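Local coordinates for SusD superfamily protein (Bacteroides vulgatus, PDB 3MYV), which probably binds polysaccharide at the outer membrane as a member of the SusD family, helping in its capture, at residues 105-108 and 109-112; 85-88 and 89-92; 181-184 and 185-188. One frame throughout, in Å; residues are numbered along the deposited sequence.

Interaction 1: 105-108 and 109-112; sequences KLNA and LKGE
L109 turns its side chain back along the helix onto K105, one turn earlier, and illustrates how an i to i+4 pair is built on a backbone that is already bonded. The backbone supplies four such bonds in succession, from the N-H groups of L109, K110, G111 and E112 to the carbonyl oxygens of K105, L106, N107 and A108. The first runs from L109 N to K105 O at 2.9 Å.

The side chains add van der Waals contacts, set by the leucine's torsion. L109 has CG anti to its carbonyl carbon (chi1 -69°), which sets CG 3.4 Å from K105 O and lets CD1 meet the lysine chain, 4.2 Å from K105 CG. K105 is fully extended, and its methylene groups cross the leucine obliquely.

These residues belong to the first part of helix 103-128, one of the packed helices of the TPR-like region in this SusD-family protein. L109 and E112 turn to helix 13-27, where they touch D17 and V20, whereas K110 touches L177 and L90 of two other helices.

Polar ends reach further. A water accepts from K110 NZ at 2.7 Å and donates to N107 OD1 at 3.1 Å, although N107 has a second conformer, so this bridge is doubtful as a permanent feature. On the buried E112, OE2 takes both the hydroxyl of Y24 and the salt bridge from R186 NE, while K105 NZ forms a long, weak ion pair with D17.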
loop_
_atom_site.group_PDB
_atom_site.type_symbol
_atom_site.label_atom_id
_atom_site.label_comp_id
_atom_site.label_asym_id
_atom_site.label_seq_id
_atom_site.Cartn_x
_atom_site.Cartn_y
_atom_site.Cartn_z
ATOM N N LYS A 105 -4.278 -10.407 26.087
ATOM C CA LYS A 105 -3.550 -10.763 24.877
ATOM C C LYS A 105 -4.470 -11.373 23.812
ATOM O O LYS A 105 -4.345 -11.046 22.633
ATOM C CB LYS A 105 -2.377 -11.698 25.193
ATOM C CG LYS A 105 -1.519 -11.979 23.965
ATOM C CD LYS A 105 -0.310 -12.859 24.238
ATOM C CE LYS A 105 0.450 -13.094 22.928
ATOM N NZ LYS A 105 1.536 -14.107 23.050
ATOM N N LEU A 106 -5.407 -12.228 24.224
ATOM C CA LEU A 106 -6.354 -12.824 23.276
ATOM C C LEU A 106 -7.152 -11.726 22.584
ATOM O O LEU A 106 -7.396 -11.801 21.392
ATOM C CB LEU A 106 -7.303 -13.841 23.943
ATOM C CG LEU A 106 -8.307 -14.549 23.020
ATOM C CD1 LEU A 106 -7.573 -15.287 21.929
ATOM C CD2 LEU A 106 -9.233 -15.503 23.821
ATOM N N ASN A 107 -7.552 -10.721 23.352
ATOM C CA ASN A 107 -8.280 -9.581 22.814
ATOM C C ASN A 107 -7.420 -8.797 21.812
ATOM O O ASN A 107 -7.923 -8.352 20.784
ATOM C CB ASN A 107 -8.758 -8.658 23.945
ATOM C CG ASN A 107 -10.214 -8.264 23.793
ATOM O OD1 ASN A 107 -10.972 -8.912 23.065
ATOM N ND2 ASN A 107 -10.616 -7.210 24.485
ATOM N N ALA A 108 -6.137 -8.628 22.134
ATOM C CA ALA A 108 -5.187 -7.965 21.225
ATOM C C ALA A 108 -5.055 -8.743 19.907
ATOM O O ALA A 108 -5.039 -8.165 18.802
ATOM C CB ALA A 108 -3.827 -7.831 21.902
ATOM N N LEU A 109 -4.960 -10.058 20.028
ATOM C CA LEU A 109 -4.866 -10.930 18.860
ATOM C C LEU A 109 -6.152 -10.903 18.021
ATOM O O LEU A 109 -6.098 -10.895 16.785
ATOM C CB LEU A 109 -4.490 -12.344 19.272
ATOM C CG LEU A 109 -3.060 -12.498 19.790
ATOM C CD1 LEU A 109 -2.861 -13.882 20.488
ATOM C CD2 LEU A 109 -2.051 -12.318 18.667
ATOM N N LYS A 110 -7.305 -10.869 18.686
ATOM C CA LYS A 110 -8.584 -10.724 17.982
ATOM C C LYS A 110 -8.598 -9.415 17.163
ATOM O O LYS A 110 -8.920 -9.424 15.968
ATOM C CB LYS A 110 -9.744 -10.739 18.955
ATOM C CG LYS A 110 -11.103 -10.445 18.321
ATOM C CD LYS A 110 -12.247 -10.510 19.349
ATOM C CE LYS A 110 -13.544 -9.925 18.766
ATOM N NZ LYS A 110 -14.695 -9.989 19.738
ATOM N N GLY A 111 -8.238 -8.308 17.805
ATOM C CA GLY A 111 -8.166 -7.010 17.125
ATOM C C GLY A 111 -7.217 -7.015 15.944
ATOM O O GLY A 111 -7.511 -6.459 14.859
ATOM N N GLU A 112 -6.073 -7.659 16.143
ATOM C CA GLU A 112 -5.041 -7.699 15.117
ATOM C C GLU A 112 -5.538 -8.503 13.920
ATOM O O GLU A 112 -5.332 -8.109 12.787
ATOM C CB GLU A 112 -3.743 -8.300 15.677
ATOM C CG GLU A 112 -2.604 -8.296 14.678
ATOM C CD GLU A 112 -1.314 -8.935 15.181
ATOM O OE1 GLU A 112 -1.250 -9.361 16.361
ATOM O OE2 GLU A 112 -0.353 -9.016 14.370
HETATM O O HOH W 1 -13.848 -8.556 21.919
#

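Interaction 2: 85-88 and 89-92; sequences EAWN and ILNA
Chi1 angles of -86° for W87 and -68° for L90 bring an indole and a leucine methyl group together across one turn of helix. L90 has CG anti to its carbonyl carbon, beside the backbone N, and this chi1, with an extended chi2, puts CD1 over the indole three residues earlier. The methyl group sits 4.0 Å from the centroid of the W87 six-membered ring and only 12° off the ring normal, a CH-pi contact over the face. It is shared by neighbouring ring atoms: L90 CD1 is 4.0 Å from both W87 CE3 and W87 CZ3. The two side chains meet at a slant, with CD1 offset toward the rim of the ring system.

Beneath the pair the helix keeps its regular bonding. W87 O accepts from N91 N at 2.9 Å, and A86 O accepts from L90 N at 3.1 Å. The amides of I89 and A92 complete the series with E85 O and N88 O. I89, buried, lays CG1 3.5 Å from E85 O, and it also packs against A19, V20 and L23 of helix 13-27.

W87 and L90 form an i to i+3 aromatic–aliphatic pair on helix 77-94, which packs against helices 13-27 and 103-128; L90 also touches T113 and I117 of the latter. The indole is pinned at its other end by NE1, which bonds to I145 O.

The ring is thus fixed by one directional bond outside the helix, whereas the leucine adds dispersion and shielding of the pi face rather than any polar grip.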
loop_
_atom_site.group_PDB
_atom_site.type_symbol
_atom_site.label_atom_id
_atom_site.label_comp_id
_atom_site.label_asym_id
_atom_site.label_seq_id
_atom_site.Cartn_x
_atom_site.Cartn_y
_atom_site.Cartn_z
ATOM N N GLU A 85 -8.594 -17.713 6.291
ATOM C CA GLU A 85 -7.848 -18.171 7.500
ATOM C C GLU A 85 -8.106 -17.233 8.692
ATOM O O GLU A 85 -8.247 -17.689 9.858
ATOM C CB GLU A 85 -6.329 -18.296 7.243
ATOM C CG GLU A 85 -5.924 -19.313 6.189
ATOM C CD GLU A 85 -6.287 -20.731 6.568
ATOM O OE1 GLU A 85 -5.803 -21.205 7.605
ATOM O OE2 GLU A 85 -7.061 -21.370 5.836
ATOM N N ALA A 86 -8.206 -15.937 8.407
ATOM C CA ALA A 86 -8.464 -14.940 9.448
ATOM C C ALA A 86 -9.833 -15.168 10.107
ATOM O O ALA A 86 -9.968 -15.110 11.333
ATOM C CB ALA A 86 -8.386 -13.536 8.874
ATOM N N TRP A 87 -10.847 -15.409 9.289
ATOM C CA TRP A 87 -12.186 -15.671 9.834
ATOM C C TRP A 87 -12.241 -16.990 10.609
ATOM O O TRP A 87 -13.008 -17.098 11.559
ATOM C CB TRP A 87 -13.266 -15.607 8.741
ATOM C CG TRP A 87 -13.744 -14.210 8.546
ATOM C CD1 TRP A 87 -13.369 -13.343 7.560
ATOM C CD2 TRP A 87 -14.684 -13.499 9.367
ATOM N NE1 TRP A 87 -14.018 -12.141 7.717
ATOM C CE2 TRP A 87 -14.817 -12.206 8.824
ATOM C CE3 TRP A 87 -15.411 -13.826 10.519
ATOM C CZ2 TRP A 87 -15.678 -11.245 9.374
ATOM C CZ3 TRP A 87 -16.250 -12.868 11.072
ATOM C CH2 TRP A 87 -16.393 -11.600 10.485
ATOM N N ASN A 88 -11.428 -17.977 10.228
ATOM C CA ASN A 88 -11.330 -19.220 11.020
ATOM C C ASN A 88 -10.805 -18.927 12.429
ATOM O O ASN A 88 -11.290 -19.509 13.413
ATOM C CB ASN A 88 -10.477 -20.279 10.306
ATOM C CG ASN A 88 -11.197 -20.874 9.095
ATOM O OD1 ASN A 88 -12.426 -20.832 9.016
ATOM N ND2 ASN A 88 -10.440 -21.445 8.166
ATOM N N ILE A 89 -9.883 -17.972 12.524
ATOM C CA ILE A 89 -9.338 -17.548 13.826
ATOM C C ILE A 89 -10.429 -16.878 14.646
ATOM O O ILE A 89 -10.650 -17.246 15.805
ATOM C CB ILE A 89 -8.118 -16.618 13.656
ATOM C CG1 ILE A 89 -6.929 -17.395 13.084
ATOM C CG2 ILE A 89 -7.755 -15.924 14.967
ATOM C CD1 ILE A 89 -5.766 -16.506 12.600
ATOM N N LEU A 90 -11.126 -15.906 14.051
ATOM C CA LEU A 90 -12.165 -15.177 14.776
ATOM C C LEU A 90 -13.244 -16.144 15.260
ATOM O O LEU A 90 -13.705 -16.041 16.398
ATOM C CB LEU A 90 -12.815 -14.089 13.908
ATOM C CG LEU A 90 -11.964 -12.879 13.497
ATOM C CD1 LEU A 90 -12.837 -11.803 12.807
ATOM C CD2 LEU A 90 -11.228 -12.296 14.710
ATOM N N ASN A 91 -13.627 -17.089 14.403
ATOM C CA ASN A 91 -14.686 -18.038 14.747
ATOM C C ASN A 91 -14.277 -18.919 15.923
ATOM O O ASN A 91 -15.076 -19.134 16.842
ATOM C CB ASN A 91 -15.089 -18.896 13.554
ATOM C CG ASN A 91 -16.355 -19.676 13.818
ATOM O OD1 ASN A 91 -16.333 -20.899 13.892
ATOM N ND2 ASN A 91 -17.460 -18.963 13.998
ATOM N N ALA A 92 -13.046 -19.424 15.907
ATOM C CA ALA A 92 -12.539 -20.211 17.039
ATOM C C ALA A 92 -12.663 -19.402 18.338
ATOM O O ALA A 92 -13.176 -19.902 19.345
ATOM C CB ALA A 92 -11.112 -20.629 16.809
#

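Interaction 3: 181-184 and 185-188; sequences EKNN and GRMN
The guanidinium of R186 carries the side-chain amide of N183 over one face, with N183 ND2 3.4 Å above the plane and offset toward the rim. The two planes are 46° apart, so this is an oblique overlap, and N183 ND2 also lies 3.5 Å from R186 CD. A bend at chi3 (55°) turns the arginine beneath the amide. The N-H groups of R186 look to helices 13-27 and 103-128: NE forms a salt bridge with E112, while NH1 forms a salt bridge with D17 and a hydrogen bond with N21.

The backbone underneath is a type II beta turn from N183 to R186, closed by R186 N donating to N183 O at 2.9 Å. G185 occupies its third position, where a CB would clash with N184 O. A water spans the two arms, accepting from N183 N at 2.9 Å and donating to R186 O at 3.0 Å.

Further along, N188 ND2 gives E181 O a weak bond of 3.3 Å, its stronger partner being the hydroxyl of Y226. N188 OD1 caps A191 N, making N188 the N-cap of helix 189-202.

A leucine in place of R186 would probably cost E112 and D17 their salt bridges to the guanidinium and leave the N183 amide without the flat group it covers. The chemistry implies a turn, set between helix 160-177 and helix 189-202, whose arginine meets two carboxylates of helices 13-27 and 103-128 and probably helps keep both ionised.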
loop_
_atom_site.group_PDB
_atom_site.type_symbol
_atom_site.label_atom_id
_atom_site.label_comp_id
_atom_site.label_asym_id
_atom_site.label_seq_id
_atom_site.Cartn_x
_atom_site.Cartn_y
_atom_site.Cartn_z
ATOM N N GLU A 181 2.153 -2.052 22.069
ATOM C CA GLU A 181 3.509 -2.600 22.008
ATOM C C GLU A 181 3.894 -2.954 20.558
ATOM O O GLU A 181 3.054 -3.330 19.719
ATOM C CB GLU A 181 3.712 -3.803 22.941
ATOM C CG GLU A 181 3.482 -3.520 24.441
ATOM C CD GLU A 181 4.252 -2.320 24.994
ATOM O OE1 GLU A 181 5.496 -2.266 24.874
ATOM O OE2 GLU A 181 3.600 -1.427 25.574
ATOM N N LYS A 182 5.173 -2.779 20.264
ATOM C CA LYS A 182 5.687 -3.077 18.954
ATOM C C LYS A 182 5.901 -4.574 18.799
ATOM O O LYS A 182 6.408 -5.235 19.710
ATOM C CB LYS A 182 7.014 -2.351 18.753
ATOM C CG LYS A 182 6.842 -0.851 18.570
ATOM C CD LYS A 182 8.192 -0.144 18.567
ATOM C CE LYS A 182 8.027 1.378 18.668
ATOM N NZ LYS A 182 9.312 2.082 18.945
ATOM N N ASN A 183 5.560 -5.097 17.630
ATOM C CA ASN A 183 5.876 -6.479 17.302
ATOM C C ASN A 183 6.359 -6.480 15.868
ATOM O O ASN A 183 5.554 -6.467 14.950
ATOM C CB ASN A 183 4.648 -7.383 17.468
ATOM C CG ASN A 183 4.998 -8.873 17.394
ATOM O OD1 ASN A 183 6.170 -9.258 17.387
ATOM N ND2 ASN A 183 3.986 -9.703 17.357
ATOM N N ASN A 184 7.680 -6.461 15.682
ATOM C CA ASN A 184 8.248 -6.128 14.377
ATOM C C ASN A 184 7.857 -7.180 13.362
ATOM O O ASN A 184 8.061 -8.362 13.603
ATOM C CB ASN A 184 9.784 -6.031 14.443
ATOM C CG ASN A 184 10.283 -4.815 15.192
ATOM O OD1 ASN A 184 9.615 -3.778 15.291
ATOM N ND2 ASN A 184 11.514 -4.916 15.677
ATOM N N GLY A 185 7.278 -6.753 12.239
ATOM C CA GLY A 185 6.815 -7.681 11.207
ATOM C C GLY A 185 5.291 -7.819 11.232
ATOM O O GLY A 185 4.690 -8.426 10.325
ATOM N N ARG A 186 4.659 -7.257 12.261
ATOM C CA ARG A 186 3.205 -7.276 12.374
ATOM C C ARG A 186 2.628 -5.893 12.715
ATOM O O ARG A 186 3.361 -4.970 13.084
ATOM C CB ARG A 186 2.786 -8.331 13.407
ATOM C CG ARG A 186 3.189 -9.765 13.006
ATOM C CD ARG A 186 3.117 -10.807 14.145
ATOM N NE ARG A 186 1.826 -10.912 14.826
ATOM C CZ ARG A 186 1.527 -11.848 15.737
ATOM N NH1 ARG A 186 2.380 -12.817 16.037
ATOM N NH2 ARG A 186 0.353 -11.838 16.352
HETATM N N MSE A 187 1.310 -5.763 12.596
HETATM C CA MSE A 187 0.618 -4.535 12.933
HETATM C C MSE A 187 0.353 -4.491 14.442
HETATM O O MSE A 187 -0.046 -5.497 15.042
HETATM C CB MSE A 187 -0.725 -4.444 12.175
HETATM C CG MSE A 187 -0.537 -4.152 10.699
HETATM SE SE MSE A 187 -2.136 -3.757 9.755
HETATM C CE MSE A 187 -2.687 -5.564 9.391
ATOM N N ASN A 188 0.546 -3.315 15.021
ATOM C CA ASN A 188 0.090 -2.997 16.370
ATOM C C ASN A 188 -0.953 -1.875 16.283
ATOM O O ASN A 188 -1.368 -1.501 15.190
ATOM C CB ASN A 188 1.255 -2.590 17.279
ATOM C CG ASN A 188 1.914 -1.272 16.854
ATOM O OD1 ASN A 188 1.619 -0.743 15.800
ATOM N ND2 ASN A 188 2.798 -0.746 17.699
HETATM O O HOH W 2 4.119 -3.556 15.616
#

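The three contacts run in series along the chain; none nests within or crosses another. From the N terminus, interaction 2 comes first on helix 77-94, and interaction 1 follows near the start of helix 103-128; both are helical turns and close no loop. Interaction 3 comes later, a beta turn within the connection between helix 160-177 and helix 189-202. Interaction 1 is the common neighbour. L90 CD2 packs 3.9 Å from K110 O, joining the two helices, and R186 ties the loop of interaction 3 to helix 103-128. Interactions 2 and 3 do not touch, their nearest atoms being about 9 Å apart.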